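Local coordinates for EpsJ (Vibrio vulnificus, PDB 2RET), which is a pseudopilin of the type 2 secretion system that binds the pseudopilin EpsI and probably forms part of the pseudopilus that serves protein export, at residues L52-Y57 with E124-F129; L143-A148 with L166-N171; T15-E20 with L118-E123. All coordinates share one frame; numbering follows the deposited sequence.

Interaction 1 of 3, residues L52-Y57 with E124-F129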
ATOM      1  N   LEU B  52       1.220   6.881  23.516  1.00 19.14           N
ATOM      2  CA  LEU B  52       0.266   6.159  24.393  1.00 19.10           C
ATOM      3  C   LEU B  52       0.214   6.862  25.750  1.00 17.69           C
ATOM      4  O   LEU B  52       1.246   7.098  26.361  1.00 18.28           O
ATOM      5  CB  LEU B  52       0.651   4.693  24.655  1.00 19.65           C
ATOM      6  CG  LEU B  52       0.613   3.620  23.547  1.00 22.55           C
ATOM      7  CD1 LEU B  52       1.607   2.487  23.875  1.00 23.97           C
ATOM      8  CD2 LEU B  52      -0.767   3.054  23.341  1.00 26.21           C
ATOM      9  N   HIS B  53      -0.994   7.185  26.196  1.00 15.86           N
ATOM     10  CA  HIS B  53      -1.207   7.820  27.473  1.00 15.17           C
ATOM     11  C   HIS B  53      -1.768   6.732  28.387  1.00 14.09           C
ATOM     12  O   HIS B  53      -2.692   6.034  28.033  1.00 11.85           O
ATOM     13  CB  HIS B  53      -2.198   9.001  27.366  1.00 14.37           C
ATOM     14  CG  HIS B  53      -1.860   9.993  26.297  1.00 14.68           C
ATOM     15  ND1 HIS B  53      -1.244  11.204  26.560  1.00 16.60           N
ATOM     16  CD2 HIS B  53      -2.054   9.952  24.959  1.00 13.87           C
ATOM     17  CE1 HIS B  53      -1.087  11.861  25.428  1.00 17.16           C
ATOM     18  NE2 HIS B  53      -1.573  11.122  24.443  1.00 15.50           N
ATOM     19  N   TRP B  54      -1.176   6.618  29.559  1.00 13.73           N
ATOM     20  CA  TRP B  54      -1.432   5.512  30.478  1.00 14.48           C
ATOM     21  C   TRP B  54      -1.110   5.989  31.897  1.00 14.46           C
ATOM     22  O   TRP B  54       0.048   6.151  32.254  1.00 14.77           O
ATOM     23  CB  TRP B  54      -0.596   4.277  30.130  1.00 13.45           C
ATOM     24  CG  TRP B  54      -0.694   3.160  31.163  1.00 12.51           C
ATOM     25  CD1 TRP B  54       0.335   2.652  31.937  1.00 13.67           C
ATOM     26  CD2 TRP B  54      -1.853   2.409  31.516  1.00  9.34           C
ATOM     27  NE1 TRP B  54      -0.132   1.642  32.747  1.00 11.93           N
ATOM     28  CE2 TRP B  54      -1.469   1.475  32.508  1.00 10.34           C
ATOM     29  CE3 TRP B  54      -3.184   2.445  31.110  1.00 13.11           C
ATOM     30  CZ2 TRP B  54      -2.366   0.608  33.091  1.00 11.79           C
ATOM     31  CZ3 TRP B  54      -4.069   1.569  31.664  1.00 13.46           C
ATOM     32  CH2 TRP B  54      -3.665   0.653  32.645  1.00 13.62           C
ATOM     33  N   ALA B  55      -2.145   6.256  32.682  1.00 15.13           N
ATOM     34  CA  ALA B  55      -1.929   6.814  34.035  1.00 15.34           C
ATOM     35  C   ALA B  55      -3.140   6.616  34.887  1.00 14.97           C
ATOM     36  O   ALA B  55      -4.245   6.478  34.380  1.00 15.41           O
ATOM     37  CB  ALA B  55      -1.569   8.308  33.973  1.00 15.12           C
ATOM     38  N   ASP B  56      -2.916   6.583  36.197  1.00 15.64           N
ATOM     39  CA  ASP B  56      -3.997   6.628  37.172  1.00 15.13           C
ATOM     40  C   ASP B  56      -4.827   7.875  36.911  1.00 15.16           C
ATOM     41  O   ASP B  56      -4.278   8.948  36.654  1.00 15.45           O
ATOM     42  CB  ASP B  56      -3.443   6.659  38.589  1.00 15.50           C
ATOM     43  CG  ASP B  56      -3.059   5.279  39.108  1.00 15.50           C
ATOM     44  OD1 ASP B  56      -3.594   4.237  38.674  1.00 17.92           O
ATOM     45  OD2 ASP B  56      -2.196   5.222  39.972  1.00 21.85           O
ATOM     46  N   TYR B  57      -6.146   7.722  36.942  1.00 14.61           N
ATOM     47  CA  TYR B  57      -7.069   8.846  36.841  1.00 14.58           C
ATOM     48  C   TYR B  57      -7.095   9.549  35.454  1.00 15.06           C
ATOM     49  O   TYR B  57      -7.785  10.549  35.306  1.00 13.85           O
ATOM     50  CB  TYR B  57      -6.864   9.838  37.996  1.00 13.72           C
ATOM     51  CG  TYR B  57      -6.508   9.144  39.292  1.00 14.24           C
ATOM     52  CD1 TYR B  57      -5.361   9.496  40.002  1.00 15.02           C
ATOM     53  CD2 TYR B  57      -7.283   8.099  39.790  1.00 13.85           C
ATOM     54  CE1 TYR B  57      -5.004   8.841  41.189  1.00 14.36           C
ATOM     55  CE2 TYR B  57      -6.924   7.432  40.966  1.00 12.36           C
ATOM     56  CZ  TYR B  57      -5.782   7.814  41.656  1.00 13.42           C
ATOM     57  OH  TYR B  57      -5.410   7.166  42.806  1.00 12.48           O
ATOM     58  N   GLU B 124     -11.145  -3.362  37.407  1.00 17.53           N
ATOM     59  CA  GLU B 124      -9.804  -2.881  37.113  1.00 17.18           C
ATOM     60  C   GLU B 124      -9.572  -3.000  35.626  1.00 16.24           C
ATOM     61  O   GLU B 124     -10.181  -3.843  34.951  1.00 14.91           O
ATOM     62  CB  GLU B 124      -8.743  -3.686  37.896  1.00 18.28           C
ATOM     63  CG  GLU B 124      -7.376  -3.004  37.939  1.00 22.47           C
ATOM     64  CD  GLU B 124      -6.305  -3.805  38.671  1.00 27.65           C
ATOM     65  OE1 GLU B 124      -6.612  -4.421  39.732  1.00 28.74           O
ATOM     66  OE2 GLU B 124      -5.140  -3.796  38.188  1.00 31.49           O
ATOM     67  N   LEU B 125      -8.748  -2.063  35.159  1.00 15.05           N
ATOM     68  CA  LEU B 125      -8.107  -2.027  33.888  1.00 14.55           C
ATOM     69  C   LEU B 125      -6.598  -2.012  34.148  1.00 13.56           C
ATOM     70  O   LEU B 125      -6.115  -1.138  34.807  1.00 12.76           O
ATOM     71  CB  LEU B 125      -8.529  -0.745  33.133  1.00 14.93           C
ATOM     72  CG  LEU B 125      -7.782  -0.409  31.829  1.00 15.72           C
ATOM     73  CD1 LEU B 125      -8.018  -1.492  30.797  1.00 11.14           C
ATOM     74  CD2 LEU B 125      -8.145   0.993  31.277  1.00 15.03           C
ATOM     75  N   ASN B 126      -5.882  -2.991  33.618  1.00 13.65           N
ATOM     76  CA  ASN B 126      -4.428  -2.988  33.610  1.00 14.82           C
ATOM     77  C   ASN B 126      -3.826  -3.275  32.220  1.00 14.26           C
ATOM     78  O   ASN B 126      -4.233  -4.186  31.537  1.00 14.96           O
ATOM     79  CB  ASN B 126      -3.883  -4.009  34.592  1.00 15.39           C
ATOM     80  CG  ASN B 126      -2.391  -3.823  34.848  1.00 19.14           C
ATOM     81  OD1 ASN B 126      -1.913  -2.715  35.159  1.00 20.91           O
ATOM     82  ND2 ASN B 126      -1.647  -4.902  34.698  1.00 24.14           N
ATOM     83  N   VAL B 127      -2.822  -2.507  31.849  1.00 13.63           N
ATOM     84  CA  VAL B 127      -2.188  -2.606  30.544  1.00 13.57           C
ATOM     85  C   VAL B 127      -0.691  -2.736  30.727  1.00 13.24           C
ATOM     86  O   VAL B 127      -0.101  -2.056  31.569  1.00 12.58           O
ATOM     87  CB  VAL B 127      -2.530  -1.404  29.636  1.00 13.86           C
ATOM     88  CG1 VAL B 127      -1.820  -1.548  28.273  1.00 15.49           C
ATOM     89  CG2 VAL B 127      -4.079  -1.301  29.380  1.00 12.51           C
ATOM     90  N   ARG B 128      -0.097  -3.646  29.951  1.00 13.35           N
ATOM     91  CA  ARG B 128       1.335  -3.885  29.937  1.00 12.50           C
ATOM     92  C   ARG B 128       1.843  -3.803  28.520  1.00 11.87           C
ATOM     93  O   ARG B 128       1.127  -4.058  27.578  1.00 11.76           O
ATOM     94  CB  ARG B 128       1.659  -5.222  30.537  1.00 12.73           C
ATOM     95  CG  ARG B 128       1.464  -5.254  32.031  1.00 16.40           C
ATOM     96  CD  ARG B 128       1.165  -6.646  32.493  1.00 19.85           C
ATOM     97  NE  ARG B 128       2.386  -7.351  32.816  1.00 21.43           N
ATOM     98  CZ  ARG B 128       2.789  -8.515  32.308  1.00 23.93           C
ATOM     99  NH1 ARG B 128       2.073  -9.189  31.396  1.00 26.05           N
ATOM    100  NH2 ARG B 128       3.951  -9.013  32.724  1.00 24.05           N
ATOM    101  N   PHE B 129       3.102  -3.420  28.390  1.00 11.53           N
ATOM    102  CA  PHE B 129       3.691  -3.067  27.133  1.00 11.27           C
ATOM    103  C   PHE B 129       4.924  -3.919  26.958  1.00 11.38           C
ATOM    104  O   PHE B 129       5.774  -4.009  27.862  1.00 11.56           O
ATOM    105  CB  PHE B 129       4.053  -1.584  27.161  1.00 11.70           C
ATOM    106  CG  PHE B 129       2.923  -0.703  27.612  1.00 10.69           C
ATOM    107  CD1 PHE B 129       2.814  -0.318  28.943  1.00 11.84           C
ATOM    108  CD2 PHE B 129       1.949  -0.293  26.712  1.00 12.83           C
ATOM    109  CE1 PHE B 129       1.778   0.490  29.372  1.00 11.80           C
ATOM    110  CE2 PHE B 129       0.890   0.513  27.126  1.00 12.54           C
ATOM    111  CZ  PHE B 129       0.815   0.923  28.457  1.00 13.09           C
TER

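Interaction 2 of 3, residues L143-A148 with L166-N171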
ATOM      1  N   LEU B 143       8.827   7.894  20.495  1.00 16.57           N
ATOM      2  CA  LEU B 143       9.249   7.728  19.104  1.00 15.81           C
ATOM      3  C   LEU B 143       8.709   6.481  18.407  1.00 14.89           C
ATOM      4  O   LEU B 143       8.646   6.448  17.198  1.00 15.11           O
ATOM      5  CB  LEU B 143      10.781   7.742  19.025  1.00 15.77           C
ATOM      6  CG  LEU B 143      11.456   9.014  19.557  1.00 15.38           C
ATOM      7  CD1 LEU B 143      12.977   8.938  19.387  1.00 13.76           C
ATOM      8  CD2 LEU B 143      10.859  10.254  18.894  1.00 13.65           C
ATOM      9  N   THR B 144       8.334   5.464  19.169  1.00 14.18           N
ATOM     10  CA  THR B 144       7.896   4.180  18.622  1.00 13.26           C
ATOM     11  C   THR B 144       6.873   3.543  19.584  1.00 12.66           C
ATOM     12  O   THR B 144       6.873   3.817  20.785  1.00 12.65           O
ATOM     13  CB  THR B 144       9.119   3.223  18.350  1.00 13.37           C
ATOM     14  OG1 THR B 144       8.707   2.095  17.562  1.00 12.00           O
ATOM     15  CG2 THR B 144       9.720   2.699  19.660  1.00 13.33           C
ATOM     16  N   LEU B 145       5.984   2.713  19.055  1.00 12.14           N
ATOM     17  CA  LEU B 145       4.989   2.036  19.882  1.00 11.65           C
ATOM     18  C   LEU B 145       5.633   0.781  20.426  1.00 11.71           C
ATOM     19  O   LEU B 145       6.628   0.322  19.878  1.00 12.12           O
ATOM     20  CB  LEU B 145       3.729   1.683  19.077  1.00 11.17           C
ATOM     21  CG  LEU B 145       2.765   2.841  18.710  1.00 10.76           C
ATOM     22  CD1 LEU B 145       1.856   2.413  17.598  1.00  9.04           C
ATOM     23  CD2 LEU B 145       1.945   3.332  19.950  1.00  7.47           C
ATOM     24  N   PRO B 146       5.076   0.207  21.506  1.00 11.09           N
ATOM     25  CA  PRO B 146       5.547  -1.124  21.900  1.00 11.03           C
ATOM     26  C   PRO B 146       5.149  -2.160  20.842  1.00 10.69           C
ATOM     27  O   PRO B 146       4.114  -1.997  20.200  1.00 10.66           O
ATOM     28  CB  PRO B 146       4.801  -1.380  23.225  1.00 10.79           C
ATOM     29  CG  PRO B 146       3.543  -0.597  23.059  1.00 10.31           C
ATOM     30  CD  PRO B 146       3.989   0.672  22.376  1.00 11.00           C
ATOM     31  N   ALA B 147       5.958  -3.204  20.656  1.00 10.11           N
ATOM     32  CA  ALA B 147       5.665  -4.249  19.663  1.00 10.49           C
ATOM     33  C   ALA B 147       4.287  -4.936  19.933  1.00 10.60           C
ATOM     34  O   ALA B 147       3.615  -5.394  19.012  1.00  9.92           O
ATOM     35  CB  ALA B 147       6.837  -5.309  19.635  1.00  9.67           C
ATOM     36  N   ALA B 148       3.899  -4.983  21.206  1.00 10.84           N
ATOM     37  CA  ALA B 148       2.647  -5.597  21.667  1.00 11.44           C
ATOM     38  C   ALA B 148       2.138  -4.923  22.954  1.00 12.26           C
ATOM     39  O   ALA B 148       2.887  -4.312  23.704  1.00 11.37           O
ATOM     40  CB  ALA B 148       2.824  -7.095  21.895  1.00 11.99           C
ATOM     41  N   LEU B 166      -0.921  -6.753  18.660  1.00 13.84           N
ATOM     42  CA  LEU B 166       0.334  -6.277  18.058  1.00 13.62           C
ATOM     43  C   LEU B 166       0.127  -4.914  17.440  1.00 13.49           C
ATOM     44  O   LEU B 166      -0.953  -4.609  17.015  1.00 13.35           O
ATOM     45  CB  LEU B 166       0.861  -7.239  17.006  1.00 13.11           C
ATOM     46  CG  LEU B 166       1.117  -8.688  17.437  1.00 13.31           C
ATOM     47  CD1 LEU B 166       1.946  -9.390  16.353  1.00 12.49           C
ATOM     48  CD2 LEU B 166       1.779  -8.805  18.776  1.00 10.81           C
ATOM     49  N   THR B 167       1.156  -4.074  17.455  1.00 14.52           N
ATOM     50  CA  THR B 167       1.071  -2.726  16.925  1.00 14.58           C
ATOM     51  C   THR B 167       1.764  -2.655  15.600  1.00 16.30           C
ATOM     52  O   THR B 167       2.517  -3.565  15.232  1.00 16.61           O
ATOM     53  CB  THR B 167       1.764  -1.691  17.834  1.00 14.97           C
ATOM     54  OG1 THR B 167       3.143  -2.045  17.986  1.00 11.95           O
ATOM     55  CG2 THR B 167       1.039  -1.556  19.182  1.00 11.36           C
ATOM     56  N   PRO B 168       1.501  -1.582  14.842  1.00 18.37           N
ATOM     57  CA  PRO B 168       2.271  -1.409  13.592  1.00 19.17           C
ATOM     58  C   PRO B 168       3.734  -1.005  13.825  1.00 20.17           C
ATOM     59  O   PRO B 168       4.055  -0.290  14.790  1.00 19.22           O
ATOM     60  CB  PRO B 168       1.511  -0.321  12.851  1.00 19.24           C
ATOM     61  CG  PRO B 168       0.837   0.481  13.937  1.00 19.57           C
ATOM     62  CD  PRO B 168       0.474  -0.535  15.015  1.00 18.67           C
ATOM     63  N   GLU B 169       4.603  -1.473  12.927  1.00 21.48           N
ATOM     64  CA  GLU B 169       6.026  -1.141  12.994  1.00 22.57           C
ATOM     65  C   GLU B 169       6.243   0.257  12.448  1.00 21.53           C
ATOM     66  O   GLU B 169       5.515   0.703  11.547  1.00 22.10           O
ATOM     67  CB  GLU B 169       6.880  -2.178  12.252  1.00 23.02           C
ATOM     68  CG  GLU B 169       6.689  -3.593  12.816  1.00 27.17           C
ATOM     69  CD  GLU B 169       7.908  -4.493  12.607  1.00 32.65           C
ATOM     70  OE1 GLU B 169       8.970  -4.193  13.213  1.00 36.01           O
ATOM     71  OE2 GLU B 169       7.801  -5.494  11.844  1.00 35.96           O
ATOM     72  N   GLY B 170       7.226   0.948  13.022  1.00 20.86           N
ATOM     73  CA  GLY B 170       7.624   2.284  12.572  1.00 19.84           C
ATOM     74  C   GLY B 170       8.106   3.190  13.690  1.00 19.14           C
ATOM     75  O   GLY B 170       7.676   3.071  14.843  1.00 17.94           O
ATOM     76  N   ASN B 171       8.992   4.107  13.319  1.00 18.91           N
ATOM     77  CA  ASN B 171       9.605   5.064  14.222  1.00 19.41           C
ATOM     78  C   ASN B 171       9.250   6.472  13.801  1.00 19.86           C
ATOM     79  O   ASN B 171       9.219   6.780  12.607  1.00 19.43           O
ATOM     80  CB  ASN B 171      11.136   4.998  14.150  1.00 19.63           C
ATOM     81  CG  ASN B 171      11.689   3.620  14.413  1.00 19.41           C
ATOM     82  OD1 ASN B 171      12.562   3.152  13.684  1.00 21.36           O
ATOM     83  ND2 ASN B 171      11.226   2.983  15.465  1.00 16.00           N
TER
HETATM   84  O   HOH W   1       5.859   1.617  16.074  1.00 28.48           O
HETATM   85  O   HOH W   2       4.282  -5.533  16.459  1.00 29.10           O

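Interaction 3 of 3, residues T15-E20 with L118-E123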
ATOM      1  N   THR B  15     -26.712 -15.233  29.694  1.00 13.36           N
ATOM      2  CA  THR B  15     -26.581 -15.104  28.257  1.00 12.99           C
ATOM      3  C   THR B  15     -26.393 -13.626  27.944  1.00 11.86           C
ATOM      4  O   THR B  15     -25.505 -13.292  27.191  1.00 11.54           O
ATOM      5  CB  THR B  15     -27.787 -15.736  27.499  1.00 13.67           C
ATOM      6  OG1 THR B  15     -27.956 -17.100  27.924  1.00 15.23           O
ATOM      7  CG2 THR B  15     -27.557 -15.739  26.019  1.00 13.98           C
ATOM      8  N   ALA B  16     -27.185 -12.747  28.561  1.00 10.95           N
ATOM      9  CA  ALA B  16     -27.065 -11.289  28.365  1.00 11.06           C
ATOM     10  C   ALA B  16     -25.707 -10.722  28.781  1.00 11.29           C
ATOM     11  O   ALA B  16     -25.189  -9.793  28.151  1.00 11.29           O
ATOM     12  CB  ALA B  16     -28.191 -10.538  29.089  1.00 10.76           C
ATOM     13  N   ARG B  17     -25.136 -11.280  29.840  1.00 11.25           N
ATOM     14  CA  ARG B  17     -23.795 -10.922  30.279  1.00 11.52           C
ATOM     15  C   ARG B  17     -22.697 -11.353  29.276  1.00 12.33           C
ATOM     16  O   ARG B  17     -21.776 -10.577  28.970  1.00 12.46           O
ATOM     17  CB  ARG B  17     -23.541 -11.515  31.672  1.00 11.08           C
ATOM     18  CG  ARG B  17     -22.126 -11.423  32.163  1.00 10.30           C
ATOM     19  CD  ARG B  17     -21.671  -9.984  32.191  1.00 10.11           C
ATOM     20  NE  ARG B  17     -20.534  -9.766  33.073  1.00  8.30           N
ATOM     21  CZ  ARG B  17     -19.955  -8.585  33.234  1.00  8.04           C
ATOM     22  NH1 ARG B  17     -20.395  -7.546  32.566  1.00  9.16           N
ATOM     23  NH2 ARG B  17     -18.947  -8.439  34.073  1.00  9.56           N
ATOM     24  N   LEU B  18     -22.774 -12.586  28.787  1.00 12.59           N
ATOM     25  CA  LEU B  18     -21.815 -13.061  27.791  1.00 13.22           C
ATOM     26  C   LEU B  18     -21.933 -12.308  26.484  1.00 12.25           C
ATOM     27  O   LEU B  18     -20.941 -12.116  25.812  1.00 12.09           O
ATOM     28  CB  LEU B  18     -21.982 -14.559  27.484  1.00 13.97           C
ATOM     29  CG  LEU B  18     -21.261 -15.588  28.348  1.00 15.54           C
ATOM     30  CD1 LEU B  18     -21.510 -16.973  27.736  1.00 15.77           C
ATOM     31  CD2 LEU B  18     -19.768 -15.311  28.512  1.00 14.37           C
ATOM     32  N   ASN B  19     -23.154 -11.948  26.109  1.00 12.49           N
ATOM     33  CA  ASN B  19     -23.427 -11.086  24.960  1.00 12.55           C
ATOM     34  C   ASN B  19     -22.825  -9.678  25.118  1.00 12.97           C
ATOM     35  O   ASN B  19     -22.262  -9.115  24.186  1.00 13.34           O
ATOM     36  CB  ASN B  19     -24.934 -10.943  24.746  1.00 12.94           C
ATOM     37  CG  ASN B  19     -25.593 -12.192  24.098  1.00 14.81           C
ATOM     38  OD1 ASN B  19     -24.927 -13.092  23.570  1.00 18.44           O
ATOM     39  ND2 ASN B  19     -26.914 -12.229  24.147  1.00 14.86           N
ATOM     40  N   GLU B  20     -22.944  -9.117  26.314  1.00 13.23           N
ATOM     41  CA  GLU B  20     -22.323  -7.856  26.654  1.00 13.06           C
ATOM     42  C   GLU B  20     -20.817  -7.902  26.479  1.00 13.04           C
ATOM     43  O   GLU B  20     -20.219  -6.977  25.907  1.00 12.33           O
ATOM     44  CB  GLU B  20     -22.674  -7.473  28.085  1.00 12.80           C
ATOM     45  CG  GLU B  20     -22.234  -6.060  28.497  1.00 14.26           C
ATOM     46  CD  GLU B  20     -22.309  -5.853  29.996  1.00 15.58           C
ATOM     47  OE1 GLU B  20     -22.466  -6.857  30.702  1.00 17.90           O
ATOM     48  OE2 GLU B  20     -22.211  -4.705  30.474  1.00 16.53           O
ATOM     49  N   LEU B 118     -19.323   0.317  27.972  1.00 19.90           N
ATOM     50  CA  LEU B 118     -19.033  -0.914  27.266  1.00 19.73           C
ATOM     51  C   LEU B 118     -19.276  -2.195  28.099  1.00 18.93           C
ATOM     52  O   LEU B 118     -19.729  -3.242  27.577  1.00 18.46           O
ATOM     53  CB  LEU B 118     -17.580  -0.846  26.798  1.00 20.13           C
ATOM     54  CG  LEU B 118     -17.191  -1.682  25.597  1.00 21.08           C
ATOM     55  CD1 LEU B 118     -18.169  -1.487  24.375  1.00 21.07           C
ATOM     56  CD2 LEU B 118     -15.788  -1.302  25.221  1.00 22.97           C
ATOM     57  N   LEU B 119     -18.956  -2.128  29.384  1.00 17.86           N
ATOM     58  CA  LEU B 119     -18.983  -3.324  30.212  1.00 17.41           C
ATOM     59  C   LEU B 119     -19.101  -2.989  31.699  1.00 16.23           C
ATOM     60  O   LEU B 119     -18.240  -2.357  32.278  1.00 14.76           O
ATOM     61  CB  LEU B 119     -17.715  -4.152  29.918  1.00 17.68           C
ATOM     62  CG  LEU B 119     -17.582  -5.609  30.301  1.00 17.70           C
ATOM     63  CD1 LEU B 119     -18.564  -6.469  29.562  1.00 15.70           C
ATOM     64  CD2 LEU B 119     -16.125  -6.013  29.988  1.00 16.68           C
ATOM     65  N   SER B 120     -20.190  -3.460  32.294  1.00 15.25           N
ATOM     66  CA  SER B 120     -20.474  -3.268  33.697  1.00 15.45           C
ATOM     67  C   SER B 120     -19.705  -4.286  34.531  1.00 14.37           C
ATOM     68  O   SER B 120     -19.155  -5.243  34.022  1.00 14.23           O
ATOM     69  CB  SER B 120     -21.973  -3.414  33.944  1.00 15.40           C
ATOM     70  OG  SER B 120     -22.352  -4.718  33.543  1.00 17.17           O
ATOM     71  N   ASP B 121     -19.622  -4.028  35.813  1.00 14.60           N
ATOM     72  CA  ASP B 121     -18.902  -4.896  36.742  1.00 15.57           C
ATOM     73  C   ASP B 121     -17.468  -5.227  36.311  1.00 15.24           C
ATOM     74  O   ASP B 121     -17.057  -6.401  36.280  1.00 15.15           O
ATOM     75  CB  ASP B 121     -19.707  -6.167  37.016  1.00 15.86           C
ATOM     76  CG  ASP B 121     -20.924  -5.915  37.908  1.00 17.84           C
ATOM     77  OD1 ASP B 121     -21.069  -4.822  38.517  1.00 18.09           O
ATOM     78  OD2 ASP B 121     -21.738  -6.844  38.005  1.00 21.67           O
ATOM     79  N   VAL B 122     -16.716  -4.169  36.001  1.00 15.28           N
ATOM     80  CA  VAL B 122     -15.285  -4.265  35.706  1.00 15.20           C
ATOM     81  C   VAL B 122     -14.595  -3.528  36.830  1.00 16.15           C
ATOM     82  O   VAL B 122     -14.825  -2.366  37.018  1.00 16.99           O
ATOM     83  CB  VAL B 122     -14.936  -3.668  34.323  1.00 14.78           C
ATOM     84  CG1 VAL B 122     -13.421  -3.570  34.128  1.00 13.18           C
ATOM     85  CG2 VAL B 122     -15.536  -4.543  33.222  1.00 14.41           C
ATOM     86  N   GLU B 123     -13.787  -4.208  37.610  1.00 16.88           N
ATOM     87  CA  GLU B 123     -13.157  -3.571  38.745  1.00 18.17           C
ATOM     88  C   GLU B 123     -11.906  -2.791  38.334  1.00 18.17           C
ATOM     89  O   GLU B 123     -11.651  -1.678  38.833  1.00 19.26           O
ATOM     90  CB  GLU B 123     -12.806  -4.626  39.799  1.00 18.62           C
ATOM     91  CG  GLU B 123     -14.049  -5.210  40.507  1.00 21.25           C
ATOM     92  CD  GLU B 123     -13.779  -6.504  41.251  1.00 24.21           C
ATOM     93  OE1 GLU B 123     -12.629  -6.997  41.227  1.00 26.24           O
ATOM     94  OE2 GLU B 123     -14.729  -7.025  41.876  1.00 27.10           O
TER
HETATM   95  O   HOH W   3     -20.912  -4.228  25.681  1.00 40.35           O

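Interaction 1 of 3, residues L52-Y57 with E124-F129
The indole of Trp54 is covered on one face by Val127 and Phe129. Val127 CB sits over the six-membered ring, 3.8 Å from its centroid and 11° off the normal, a CH-pi contact. Val127 CG2 touches the same end of the indole, 3.7 Å from Trp54 CZ3. Phe129 covers the five-membered ring and turns its edge to it. This is a T-shaped pair, with centroids 5.2 Å apart and planes at 74°. The leading atoms of that edge are Phe129 CZ and CE1, and CE1 lies 3.7 Å from Trp54 CD1. At the edge of the indole is a backbone carbonyl, with Leu125 O 3.7 Å from Trp54 CH2.

Trp54 CG is anti to the backbone N (chi1 173°), which sends the indole across toward 124-129. Leu52 and Phe129 meet tip to tip, Leu52 CD1 lying 3.9 Å from Phe129 CE2.

Strands 49-56 and 122-130 belong to different antiparallel sheets, and their local axes pass 9.1 Å apart. The contact therefore joins the two sheets through side chains in the buried interior, with the Trp54 ring also lying against the main chain of 125-127. Val127 N is 3.4 Å from Trp54 CH2. Ile66 from the neighbouring strand 64-74 also touches Trp54, and Ile149 from strand 148-155 touches Val127.

Trp54 NE1 makes a weak hydrogen bond to Asn137 O, so the polar end of the indole has a partner. The side-chain packing is mostly apolar. With no hydrogen bond between the segments, the contact depends on shape and dispersion, which suits a sheet-to-sheet interface.

Interaction 2 of 3, residues L143-A148 with L166-N171
Thr167 makes the tightest contact. Its OG1 donates to Pro146 O at only 2.4 Å, a very short hydrogen bond that lies in the carbonyl plane on a lone pair. The hydroxyl reaches this oxygen from the crowded position between its own backbone N and carbonyl carbon (chi1 59°). Thr167 N bonds the next carbonyl, Ala147 O, at 3.2 Å. That bond is straight at the hydrogen (166°), but the donor stands above the carbonyl plane. One threonine thus holds two successive carbonyls.

Apolar groups flank these bonds. Ala148 CB meets Leu166 CD2 at 3.7 Å, where the two residues form a non-hydrogen-bonded antiparallel pair. On the other side of Thr167, Leu145 CD1 touches Pro168 CD.

Between Leu145 and Gly170 water 1 bridges the chains, which come close again at Thr144 and Asn171. Water 1 accepts from Leu145 N and donates to Pro168 O. Water 1 also donates to Gly170 O at 2.6 Å. Thr144 OG1 lies 3.1 Å from the same Gly170 O. Water 2 donates to Ala147 O and Thr167 O, so Ala147 O receives two donors.

The second shell fixes the 143-148 loop. Trp139 NE1 bonds Thr144 O, and Asn141 OD1 accepts from Leu143 N. Of the EpsI chain, Leu30 packs on Ala147 and Met29 on Leu166. Leu166 also meets Pro76 of a second EpsJ subunit.

The pairing carries the end of the four-stranded antiparallel sheet, strands 148-155 and 159-166, into its adjoining loops. Direct bonds and a water act together beside the sheet, and a second water bridges the middle of the loops. Backbone polar groups thus find partners where regular strand pairing has stopped.

Interaction 3 of 3, residues T15-E20 with L118-E123
A salt-bridged pair on the N-terminal helix 10-32 grips the turn between strands 114-119 and 122-130. Arg17 NH1 bonds Glu20 OE1 at 2.9 Å, one helical turn along. The two side chains then take the backbone of Ser120 from both its polar ends. Glu20 is extended, and its OE2 accepts from Ser120 N at 3.0 Å in a nearly straight bond (170°). Arg17 bends at chi2 (58°) and brings NH1 and NH2 end-on to Ser120 O, at 3.0 and 3.2 Å. Both nitrogens stand above that carbonyl plane.

Helix 10-32 is the N-terminal helix of a pilin-like fold, and it packs here against the beta domain. Just before Ser120, Leu118 and Leu119 both face Leu97 in a classic beta bulge. Leu119 CD1 packs against both partners, 3.8 Å from Glu20 CD and 3.7 Å from Arg17 NH1, while Leu119 also touches Leu21 and Ala24 of the helix. Asp157 OD2 forms a salt bridge with Arg17 NE, so the guanidinium has carboxylate partners at NH1 and NE. Arg17 and the Ser120 N-H would be expected to stabilise Glu20 as the carboxylate. Water 3 donates to Glu20 O and to Leu118 O.

Interaction 1 is the core contact, whereas interactions 2 and 3 are partly buried and lie on opposite sides of the chain's centre, with nearest atoms about 17 Å apart. Interactions 1 and 3 share strand 122-130: one ties it to the other sheet through aromatic and aliphatic groups, and the other ties its start to the helix through charged side chains and a backbone amide and carbonyl. Interaction 2 has no charged pair and uses mainly the Thr167 hydroxyl, main-chain groups and two bridging waters. It reaches the core, since Leu145 and Pro146 pack on Leu52, and Pro146 on Phe129. EpsI packs on Ala147 and Leu166 of interaction 2, and beside interaction 3 on Leu18 of the helix.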